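Local coordinates for protein phosphohistidine phosphatase SixA (Escherichia coli, PDB 1UJC) that removes the phosphoryl group from the phosphohistidine of the HPt domain of the ArcB sensor, acting within the multistep His-Asp phosphorelay, at residues V48-S51 with R55-Q58; A90-L95 with A101-I106; E118-E123 with A134-D139; G9-D14 with S19-T24. All blocks are in the same frame, centred on the assembly; numbering follows the deposited sequence.

Interaction 1 of 4, residues V48-S51 with R55-Q58; sequences VLVS and RAEQ. With WO4 (tungstate(VI)ion), chain C.
V50 and S51, at the end of strand 47-50, meet A56 and E57 in the first turn of helix 54-66, where a beta-alpha-beta unit of the histidine phosphatase fold turns from strand into helix. V50 directs CG2, the branch anti to its backbone N, onto the helix, and it touches the methyl of A56 at 3.7 Å (CG2 to CB). The next contact is tighter: S51 CB lies 3.5 Å from A56 CB, closer than carbons usually pack. E57 comes in from the side, its CG resting 3.4 Å from the carbonyl O of S51. The hydroxyl of S51 turns elsewhere, to H108 NE2, and probably helps to position a histidine whose ND1 is hydrogen-bonded to the tungstate.

R55 takes no part in this packing. Its chain runs extended from CG to NE and carries the guanidinium to the bound anion, which R7, H108 and L109 also hold, while D18 forms a salt bridge with NH2. With a methionine in its place the anion would probably lose a charged, two-pronged grip, and D18 one of its cationic partners. Both prongs close on a single oxygen lying in the guanidinium plane, at its edge: NE reaches WO4 O2 at 2.6 Å with an N-H...O angle of 157°, and NH2 reaches the same O2 at 2.9 Å with a more bent 135°.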
loop_
_atom_site.group_PDB
_atom_site.type_symbol
_atom_site.label_atom_id
_atom_site.label_comp_id
_atom_site.label_asym_id
_atom_site.label_seq_id
_atom_site.Cartn_x
_atom_site.Cartn_y
_atom_site.Cartn_z
ATOM N N VAL A 48 8.444 -0.328 4.945
ATOM C CA VAL A 48 7.387 -1.075 4.283
ATOM C C VAL A 48 6.499 -1.821 5.275
ATOM O O VAL A 48 6.988 -2.546 6.142
ATOM C CB VAL A 48 7.981 -2.083 3.286
ATOM C CG1 VAL A 48 6.876 -2.901 2.644
ATOM C CG2 VAL A 48 8.786 -1.343 2.236
ATOM N N LEU A 49 5.190 -1.629 5.134
ATOM C CA LEU A 49 4.200 -2.275 5.988
ATOM C C LEU A 49 3.330 -3.106 5.052
ATOM O O LEU A 49 2.823 -2.591 4.055
ATOM C CB LEU A 49 3.350 -1.222 6.704
ATOM C CG LEU A 49 4.125 -0.121 7.434
ATOM C CD1 LEU A 49 3.151 0.875 8.055
ATOM C CD2 LEU A 49 5.007 -0.740 8.508
ATOM N N VAL A 50 3.159 -4.384 5.361
ATOM C CA VAL A 50 2.374 -5.256 4.495
ATOM C C VAL A 50 1.408 -6.176 5.236
ATOM O O VAL A 50 1.650 -6.563 6.377
ATOM C CB VAL A 50 3.316 -6.127 3.623
ATOM C CG1 VAL A 50 4.159 -7.032 4.516
ATOM C CG2 VAL A 50 2.509 -6.946 2.620
ATOM N N SER A 51 0.307 -6.510 4.571
ATOM C CA SER A 51 -0.693 -7.412 5.120
ATOM C C SER A 51 -0.096 -8.814 5.175
ATOM O O SER A 51 0.752 -9.165 4.359
ATOM C CB SER A 51 -1.932 -7.429 4.227
ATOM O OG SER A 51 -2.720 -8.574 4.488
ATOM N N ARG A 55 -1.399 -12.614 -1.011
ATOM C CA ARG A 55 -1.481 -11.701 -2.146
ATOM C C ARG A 55 -0.797 -10.363 -1.875
ATOM O O ARG A 55 -0.259 -9.739 -2.790
ATOM C CB ARG A 55 -2.941 -11.496 -2.577
ATOM C CG ARG A 55 -3.923 -11.099 -1.491
ATOM C CD ARG A 55 -5.334 -11.203 -2.054
ATOM N NE ARG A 55 -6.397 -10.773 -1.145
ATOM C CZ ARG A 55 -6.895 -11.498 -0.143
ATOM N NH1 ARG A 55 -6.429 -12.714 0.114
ATOM N NH2 ARG A 55 -7.891 -11.012 0.586
ATOM N N ALA A 56 -0.795 -9.930 -0.620
ATOM C CA ALA A 56 -0.148 -8.670 -0.269
ATOM C C ALA A 56 1.372 -8.858 -0.294
ATOM O O ALA A 56 2.098 -8.092 -0.929
ATOM C CB ALA A 56 -0.605 -8.207 1.113
ATOM N N GLU A 57 1.844 -9.896 0.388
ATOM C CA GLU A 57 3.267 -10.187 0.447
ATOM C C GLU A 57 3.862 -10.424 -0.946
ATOM O O GLU A 57 4.971 -9.981 -1.232
ATOM C CB GLU A 57 3.507 -11.406 1.351
ATOM C CG GLU A 57 2.947 -11.231 2.759
ATOM C CD GLU A 57 3.104 -12.468 3.632
ATOM O OE1 GLU A 57 2.985 -13.594 3.102
ATOM O OE2 GLU A 57 3.324 -12.312 4.852
ATOM N N GLN A 58 3.123 -11.108 -1.815
ATOM C CA GLN A 58 3.617 -11.380 -3.157
ATOM C C GLN A 58 3.686 -10.086 -3.965
ATOM O O GLN A 58 4.592 -9.898 -4.772
ATOM C CB GLN A 58 2.717 -12.384 -3.870
ATOM C CG GLN A 58 3.441 -13.131 -4.972
ATOM C CD GLN A 58 2.532 -14.043 -5.762
ATOM O OE1 GLN A 58 1.503 -14.499 -5.265
ATOM N NE2 GLN A 58 2.919 -14.332 -6.997
HETATM W W WO4 C . -8.764 -7.740 -2.279
HETATM O O1 WO4 C . -8.350 -6.058 -2.269
HETATM O O2 WO4 C . -7.846 -8.580 -1.071
HETATM O O3 WO4 C . -8.609 -8.415 -3.862
HETATM O O4 WO4 C . -10.428 -7.898 -1.833
#

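Interaction 2 of 4, residues A90-L95 with A101-I106; sequences AYLQAL and ASVLVI
V103, on strand 102-107, faces L92 and L95, which project from successive turns of helix 85-98. Start at V103 CB, which leaves the sheet on the helix side. L92 CD2 stands alongside the valine, 4.4 Å from both V103 CB and V103 CG1, a loose contact; CG1 is the branch anti to the backbone N (chi1 -178°). Only CG2 heads clearly for the other leucine: it stands beside the backbone N and reaches to L95, ending 4.0 Å from L95 CD1. There the two side chains cross at about a right angle, so that one methyl of each does the touching and neither lies along the other. L95 gets there with CG anti to its own carbonyl carbon, and L92 brings only the end of its chain close.

The contact is wholly apolar and buried, and modest in extent, about 133 Å² summed over both sides. The backbones stay well separated, with the CA atoms of L92 and V103 8.4 Å apart; the side chains alone span the gap between helix and strand.

Other residues fill in around it. M1 touches both L92 and V103, V3 of the adjoining strand 2-7 lies against L92, and R47 and L49 of strand 47-50 press on V103 from the neighbouring strand. Strand 102-107 runs between two parallel neighbours in the sheet, strands 47-50 and 2-7, with helix 85-98 covering the face that bears V103, while I106 packs on the other face against A56, T59 and L60 of helix 54-66.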
loop_
_atom_site.group_PDB
_atom_site.type_symbol
_atom_site.label_atom_id
_atom_site.label_comp_id
_atom_site.label_asym_id
_atom_site.label_seq_id
_atom_site.Cartn_x
_atom_site.Cartn_y
_atom_site.Cartn_z
ATOM N N ALA A 90 -2.562 5.106 13.704
ATOM C CA ALA A 90 -1.688 5.373 14.843
ATOM C C ALA A 90 -0.266 4.858 14.605
ATOM O O ALA A 90 0.708 5.480 15.031
ATOM C CB ALA A 90 -2.268 4.739 16.103
ATOM N N TYR A 91 -0.151 3.719 13.931
ATOM C CA TYR A 91 1.154 3.137 13.639
ATOM C C TYR A 91 1.895 4.124 12.727
ATOM O O TYR A 91 3.073 4.420 12.935
ATOM C CB TYR A 91 0.972 1.783 12.935
ATOM C CG TYR A 91 2.211 0.906 12.856
ATOM C CD1 TYR A 91 2.374 -0.184 13.715
ATOM C CD2 TYR A 91 3.198 1.134 11.894
ATOM C CE1 TYR A 91 3.480 -1.028 13.610
ATOM C CE2 TYR A 91 4.309 0.296 11.783
ATOM C CZ TYR A 91 4.442 -0.783 12.644
ATOM O OH TYR A 91 5.533 -1.621 12.538
ATOM N N LEU A 92 1.190 4.643 11.725
ATOM C CA LEU A 92 1.782 5.595 10.793
ATOM C C LEU A 92 2.182 6.900 11.481
ATOM O O LEU A 92 3.231 7.466 11.175
ATOM C CB LEU A 92 0.817 5.874 9.633
ATOM C CG LEU A 92 0.832 4.825 8.516
ATOM C CD1 LEU A 92 -0.375 4.998 7.597
ATOM C CD2 LEU A 92 2.127 4.954 7.731
ATOM N N GLN A 93 1.354 7.368 12.413
ATOM C CA GLN A 93 1.657 8.600 13.135
ATOM C C GLN A 93 2.918 8.377 13.969
ATOM O O GLN A 93 3.758 9.270 14.091
ATOM C CB GLN A 93 0.476 9.013 14.031
ATOM C CG GLN A 93 0.776 10.188 14.969
ATOM C CD GLN A 93 -0.469 10.818 15.582
ATOM O OE1 GLN A 93 -1.444 10.128 15.897
ATOM N NE2 GLN A 93 -0.433 12.135 15.771
ATOM N N ALA A 94 3.052 7.175 14.529
ATOM C CA ALA A 94 4.224 6.829 15.323
ATOM C C ALA A 94 5.469 6.989 14.457
ATOM O O ALA A 94 6.383 7.736 14.802
ATOM C CB ALA A 94 4.123 5.399 15.822
ATOM N N LEU A 95 5.501 6.294 13.324
ATOM C CA LEU A 95 6.646 6.378 12.430
ATOM C C LEU A 95 6.919 7.822 12.013
ATOM O O LEU A 95 8.074 8.226 11.880
ATOM C CB LEU A 95 6.421 5.508 11.190
ATOM C CG LEU A 95 6.245 4.000 11.419
ATOM C CD1 LEU A 95 6.170 3.284 10.070
ATOM C CD2 LEU A 95 7.401 3.465 12.235
ATOM N N ALA A 101 10.827 9.100 6.732
ATOM C CA ALA A 101 10.521 9.982 5.608
ATOM C C ALA A 101 9.475 9.452 4.630
ATOM O O ALA A 101 8.751 10.233 4.017
ATOM C CB ALA A 101 11.808 10.327 4.849
ATOM N N SER A 102 9.391 8.134 4.483
ATOM C CA SER A 102 8.433 7.549 3.554
ATOM C C SER A 102 8.119 6.097 3.873
ATOM O O SER A 102 8.987 5.343 4.324
ATOM C CB SER A 102 8.970 7.649 2.129
ATOM O OG SER A 102 10.230 7.012 2.035
ATOM N N VAL A 103 6.874 5.709 3.619
ATOM C CA VAL A 103 6.418 4.352 3.884
ATOM C C VAL A 103 5.506 3.857 2.773
ATOM O O VAL A 103 4.664 4.603 2.274
ATOM C CB VAL A 103 5.618 4.275 5.212
ATOM C CG1 VAL A 103 5.197 2.839 5.486
ATOM C CG2 VAL A 103 6.447 4.819 6.363
ATOM N N LEU A 104 5.688 2.598 2.383
ATOM C CA LEU A 104 4.851 1.975 1.362
ATOM C C LEU A 104 3.978 0.962 2.095
ATOM O O LEU A 104 4.493 0.070 2.772
ATOM C CB LEU A 104 5.701 1.260 0.308
ATOM C CG LEU A 104 4.939 0.367 -0.682
ATOM C CD1 LEU A 104 3.844 1.158 -1.384
ATOM C CD2 LEU A 104 5.909 -0.213 -1.695
ATOM N N VAL A 105 2.661 1.125 1.976
ATOM C CA VAL A 105 1.692 0.244 2.635
ATOM C C VAL A 105 0.947 -0.588 1.596
ATOM O O VAL A 105 0.274 -0.042 0.725
ATOM C CB VAL A 105 0.647 1.065 3.437
ATOM C CG1 VAL A 105 -0.317 0.126 4.162
ATOM C CG2 VAL A 105 1.348 1.983 4.424
ATOM N N ILE A 106 1.069 -1.909 1.686
ATOM C CA ILE A 106 0.401 -2.800 0.745
ATOM C C ILE A 106 -0.715 -3.512 1.493
ATOM O O ILE A 106 -0.461 -4.221 2.469
ATOM C CB ILE A 106 1.393 -3.823 0.154
ATOM C CG1 ILE A 106 2.467 -3.091 -0.654
ATOM C CG2 ILE A 106 0.660 -4.804 -0.736
ATOM C CD1 ILE A 106 3.526 -4.006 -1.251
#

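Interaction 3 of 4, residues E118-E123 with A134-D139; sequences ELCPGE and ASVTLD
L119 and C120, where helix 111-119 gives out, settle against V136 and L138 of strand 133-138, one of the antiparallel strands of the mixed sheet in this alpha/beta fold. The bump on the strand is V136. Its forked end faces the shallow dip between the thiol of C120 and the tip of L119, and the sulfur rides across the fork, 3.6 Å from V136 CG1 and 4.0 Å from V136 CG2. C120 holds SG anti to its carbonyl carbon (chi1 -51°), which brings the sulfur up against the valine.

L119 is a bump of its own, aimed between the two strand residues. CD1 lies beside V136, 4.5 Å from V136 CG1, and CD2 turns the other way to meet L138 CD1 at 4.4 Å. These spacings are easy rather than tight. I5 of strand 2-7 also touches L119, L92 and T96 of helix 85-98 lie on L138, and F146 of strand 144-150 packs on C120. The leucine at the helix end therefore sits over the sheet beside a second helix.

C120 is also where the chain leaves helical geometry, and a type II beta turn runs from it to E123. Its third residue, G122, has a positive phi of 82° at which a CB would jam against the carbonyl O before it. The bond that closes the turn is weak: E123 N stands 3.3 Å from C120 O.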
loop_
_atom_site.group_PDB
_atom_site.type_symbol
_atom_site.label_atom_id
_atom_site.label_comp_id
_atom_site.label_asym_id
_atom_site.label_seq_id
_atom_site.Cartn_x
_atom_site.Cartn_y
_atom_site.Cartn_z
ATOM N N GLU A 118 -9.483 8.132 6.729
ATOM C CA GLU A 118 -9.086 8.217 8.131
ATOM C C GLU A 118 -7.888 9.149 8.307
ATOM O O GLU A 118 -7.838 9.935 9.249
ATOM C CB GLU A 118 -8.739 6.822 8.653
ATOM C CG GLU A 118 -8.072 6.767 10.023
ATOM C CD GLU A 118 -8.990 7.182 11.151
ATOM O OE1 GLU A 118 -10.223 7.144 10.961
ATOM O OE2 GLU A 118 -8.476 7.529 12.239
ATOM N N LEU A 119 -6.925 9.055 7.395
ATOM C CA LEU A 119 -5.728 9.888 7.460
ATOM C C LEU A 119 -5.960 11.310 6.956
ATOM O O LEU A 119 -5.360 12.265 7.457
ATOM C CB LEU A 119 -4.604 9.252 6.633
ATOM C CG LEU A 119 -4.146 7.840 6.999
ATOM C CD1 LEU A 119 -3.233 7.315 5.904
ATOM C CD2 LEU A 119 -3.428 7.853 8.338
ATOM N N CYS A 120 -6.843 11.452 5.973
ATOM C CA CYS A 120 -7.095 12.755 5.370
ATOM C C CYS A 120 -8.476 13.358 5.589
ATOM O O CYS A 120 -9.468 12.870 5.055
ATOM C CB CYS A 120 -6.826 12.675 3.866
ATOM S SG CYS A 120 -5.221 11.966 3.453
ATOM N N PRO A 121 -8.551 14.438 6.377
ATOM C CA PRO A 121 -9.828 15.101 6.646
ATOM C C PRO A 121 -10.477 15.599 5.354
ATOM O O PRO A 121 -9.787 16.063 4.447
ATOM C CB PRO A 121 -9.423 16.254 7.561
ATOM C CG PRO A 121 -8.282 15.669 8.332
ATOM C CD PRO A 121 -7.489 14.978 7.245
ATOM N N GLY A 122 -11.799 15.486 5.272
ATOM C CA GLY A 122 -12.518 15.953 4.096
ATOM C C GLY A 122 -12.558 15.009 2.908
ATOM O O GLY A 122 -13.212 15.299 1.907
ATOM N N GLU A 123 -11.872 13.878 3.012
ATOM C CA GLU A 123 -11.837 12.919 1.914
ATOM C C GLU A 123 -12.751 11.732 2.154
ATOM O O GLU A 123 -12.856 11.234 3.274
ATOM C CB GLU A 123 -10.414 12.385 1.712
ATOM C CG GLU A 123 -9.360 13.428 1.409
ATOM C CD GLU A 123 -9.540 14.083 0.052
ATOM O OE1 GLU A 123 -10.219 13.492 -0.823
ATOM O OE2 GLU A 123 -8.982 15.183 -0.140
ATOM N N ALA A 134 -2.105 5.210 -3.734
ATOM C CA ALA A 134 -2.558 6.512 -3.270
ATOM C C ALA A 134 -1.410 7.167 -2.519
ATOM O O ALA A 134 -0.736 6.524 -1.712
ATOM C CB ALA A 134 -3.760 6.356 -2.359
ATOM N N SER A 135 -1.183 8.445 -2.799
ATOM C CA SER A 135 -0.124 9.205 -2.148
ATOM C C SER A 135 -0.722 10.124 -1.103
ATOM O O SER A 135 -1.619 10.911 -1.393
ATOM C CB SER A 135 0.640 10.048 -3.160
ATOM O OG SER A 135 1.373 11.057 -2.492
ATOM N N VAL A 136 -0.201 10.026 0.111
ATOM C CA VAL A 136 -0.677 10.830 1.222
ATOM C C VAL A 136 0.495 11.418 1.983
ATOM O O VAL A 136 1.420 10.702 2.345
ATOM C CB VAL A 136 -1.495 9.973 2.217
ATOM C CG1 VAL A 136 -1.836 10.787 3.455
ATOM C CG2 VAL A 136 -2.762 9.456 1.544
ATOM N N THR A 137 0.461 12.722 2.218
ATOM C CA THR A 137 1.516 13.357 2.990
ATOM C C THR A 137 0.954 13.481 4.396
ATOM O O THR A 137 -0.050 14.162 4.607
ATOM C CB THR A 137 1.857 14.747 2.453
ATOM O OG1 THR A 137 2.418 14.623 1.142
ATOM C CG2 THR A 137 2.856 15.438 3.374
ATOM N N LEU A 138 1.588 12.804 5.347
ATOM C CA LEU A 138 1.127 12.812 6.730
ATOM C C LEU A 138 2.051 13.599 7.650
ATOM O O LEU A 138 3.276 13.443 7.603
ATOM C CB LEU A 138 1.011 11.376 7.239
ATOM C CG LEU A 138 0.407 11.107 8.621
ATOM C CD1 LEU A 138 -1.068 11.516 8.655
ATOM C CD2 LEU A 138 0.544 9.625 8.926
ATOM N N ASP A 139 1.465 14.444 8.491
ATOM C CA ASP A 139 2.267 15.215 9.422
ATOM C C ASP A 139 2.255 14.564 10.805
ATOM O O ASP A 139 1.533 13.591 11.048
ATOM C CB ASP A 139 1.805 16.683 9.475
ATOM C CG ASP A 139 0.519 16.889 10.255
ATOM O OD1 ASP A 139 -0.073 17.984 10.104
ATOM O OD2 ASP A 139 0.106 15.991 11.019
#

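Interaction 4 of 4, residues G9-D14 with S19-T24; sequences GDAALD and SVRPLT
T24 places OG1 between its backbone N and carbonyl carbon (chi1 68°), and D10 swings CG anti to its own N, so hydroxyl and carboxylate meet: OG1 donates to D10 OD2 at 2.7 Å, on the anti lone pair. A backbone hydrogen bond, T24 N to D10 O at 2.9 Å, doubles the link, and T24 CG2 comes to 3.3 Å from A12 N. That same nitrogen donates a hydrogen bond to P22 O at 3.0 Å. A11 and L23 form a lone beta bridge here, in the loop between strand 2-7 and helix 25-40.

R21 supplies the other clasp. Bent at chi3, its chain folds back to set NE 2.9 Å from A12 O, with an N-H...O angle of 176°; the oxygen lies in the guanidinium plane and the nitrogen in the carbonyl plane. NH1 forms a salt bridge with D18, which also pairs with R55. A leucine here would probably leave the A12 carbonyl and D18 each short of a partner and let the loop shift beside the tungstate, about 4 Å from this side chain.

T24 is the N-cap of helix 25-40, its OG1 also bonded to G27 N. One hydroxyl thus gives to D10 and receives from the helix end, tying the loop to the helix start, while R21 probably adds positive charge near the anion.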
loop_
_atom_site.group_PDB
_atom_site.type_symbol
_atom_site.label_atom_id
_atom_site.label_comp_id
_atom_site.label_asym_id
_atom_site.label_seq_id
_atom_site.Cartn_x
_atom_site.Cartn_y
_atom_site.Cartn_z
ATOM N N GLY A 9 -2.038 -6.743 -5.934
ATOM C CA GLY A 9 -2.338 -6.965 -7.339
ATOM C C GLY A 9 -3.394 -8.028 -7.584
ATOM O O GLY A 9 -3.800 -8.736 -6.665
ATOM N N ASP A 10 -3.842 -8.123 -8.833
ATOM C CA ASP A 10 -4.847 -9.090 -9.250
ATOM C C ASP A 10 -4.485 -10.476 -8.706
ATOM O O ASP A 10 -3.349 -10.931 -8.848
ATOM C CB ASP A 10 -4.921 -9.116 -10.779
ATOM C CG ASP A 10 -6.058 -9.972 -11.296
ATOM O OD1 ASP A 10 -7.236 -9.626 -11.070
ATOM O OD2 ASP A 10 -5.770 -10.997 -11.934
ATOM N N ALA A 11 -5.454 -11.147 -8.092
ATOM C CA ALA A 11 -5.199 -12.454 -7.499
ATOM C C ALA A 11 -6.162 -13.551 -7.934
ATOM O O ALA A 11 -7.324 -13.289 -8.239
ATOM C CB ALA A 11 -5.221 -12.331 -5.981
ATOM N N ALA A 12 -5.668 -14.785 -7.943
ATOM C CA ALA A 12 -6.480 -15.931 -8.322
ATOM C C ALA A 12 -7.722 -15.972 -7.441
ATOM O O ALA A 12 -7.652 -15.716 -6.235
ATOM C CB ALA A 12 -5.680 -17.211 -8.160
ATOM N N LEU A 13 -8.860 -16.291 -8.047
ATOM C CA LEU A 13 -10.115 -16.354 -7.312
ATOM C C LEU A 13 -10.219 -17.560 -6.391
ATOM O O LEU A 13 -10.818 -17.479 -5.312
ATOM C CB LEU A 13 -11.295 -16.362 -8.287
ATOM C CG LEU A 13 -11.711 -14.989 -8.818
ATOM C CD1 LEU A 13 -12.784 -15.144 -9.877
ATOM C CD2 LEU A 13 -12.215 -14.136 -7.655
ATOM N N ASP A 14 -9.630 -18.676 -6.804
ATOM C CA ASP A 14 -9.706 -19.884 -5.997
ATOM C C ASP A 14 -8.377 -20.313 -5.386
ATOM O O ASP A 14 -7.326 -20.242 -6.023
ATOM C CB ASP A 14 -10.266 -21.033 -6.832
ATOM C CG ASP A 14 -10.962 -22.082 -5.981
ATOM O OD1 ASP A 14 -10.948 -23.270 -6.364
ATOM O OD2 ASP A 14 -11.538 -21.715 -4.931
ATOM N N SER A 19 -6.924 -16.152 2.612
ATOM C CA SER A 19 -5.617 -15.631 3.003
ATOM C C SER A 19 -4.458 -16.154 2.161
ATOM O O SER A 19 -3.421 -15.497 2.052
ATOM C CB SER A 19 -5.337 -15.935 4.480
ATOM O OG SER A 19 -4.967 -17.290 4.668
ATOM N N VAL A 20 -4.627 -17.326 1.560
ATOM C CA VAL A 20 -3.550 -17.912 0.770
ATOM C C VAL A 20 -3.670 -17.808 -0.752
ATOM O O VAL A 20 -2.890 -18.426 -1.477
ATOM C CB VAL A 20 -3.339 -19.389 1.167
ATOM C CG1 VAL A 20 -2.824 -19.463 2.593
ATOM C CG2 VAL A 20 -4.646 -20.152 1.053
ATOM N N ARG A 21 -4.628 -17.020 -1.235
ATOM C CA ARG A 21 -4.809 -16.847 -2.679
ATOM C C ARG A 21 -3.567 -16.169 -3.238
ATOM O O ARG A 21 -3.175 -15.100 -2.777
ATOM C CB ARG A 21 -6.023 -15.961 -2.971
ATOM C CG ARG A 21 -7.364 -16.546 -2.568
ATOM C CD ARG A 21 -8.409 -15.441 -2.463
ATOM N NE ARG A 21 -8.443 -14.604 -3.659
ATOM C CZ ARG A 21 -8.850 -13.340 -3.670
ATOM N NH1 ARG A 21 -9.255 -12.767 -2.544
ATOM N NH2 ARG A 21 -8.848 -12.647 -4.804
ATOM N N PRO A 22 -2.922 -16.786 -4.239
ATOM C CA PRO A 22 -1.718 -16.192 -4.827
ATOM C C PRO A 22 -2.042 -15.104 -5.851
ATOM O O PRO A 22 -3.197 -14.917 -6.241
ATOM C CB PRO A 22 -1.031 -17.391 -5.468
ATOM C CG PRO A 22 -2.206 -18.176 -5.979
ATOM C CD PRO A 22 -3.180 -18.122 -4.809
ATOM N N LEU A 23 -1.010 -14.396 -6.291
ATOM C CA LEU A 23 -1.176 -13.340 -7.277
ATOM C C LEU A 23 -1.254 -13.990 -8.657
ATOM O O LEU A 23 -0.721 -15.074 -8.864
ATOM C CB LEU A 23 0.026 -12.393 -7.205
ATOM C CG LEU A 23 -0.188 -10.877 -7.120
ATOM C CD1 LEU A 23 -1.370 -10.542 -6.209
ATOM C CD2 LEU A 23 1.095 -10.232 -6.606
ATOM N N THR A 24 -1.943 -13.351 -9.595
ATOM C CA THR A 24 -2.022 -13.889 -10.950
ATOM C C THR A 24 -0.844 -13.302 -11.728
ATOM O O THR A 24 -0.187 -12.366 -11.268
ATOM C CB THR A 24 -3.300 -13.447 -11.678
ATOM O OG1 THR A 24 -3.228 -12.037 -11.930
ATOM C CG2 THR A 24 -4.540 -13.753 -10.841
#

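Along the chain the order is interaction 4, then 1, 2 and 3. Interactions 1, 2 and 3 all rest on the one mixed sheet: strands 47-50 and 102-107 are neighbours joined by backbone hydrogen bonds of L49, and L92 of interaction 2 also touches L119 and L138 of interaction 3, centres about 12 Å apart. Interaction 4 stands off the sheet but meets interaction 1, centres about 13 Å apart, where Q58 OE1 accepts a hydrogen bond from L23 N and R55 lies beside R21. The tungstate site is therefore at the end held by interactions 1 and 4, while interaction 3, its centre about 28 Å from that of interaction 4, closes the far side of the fold.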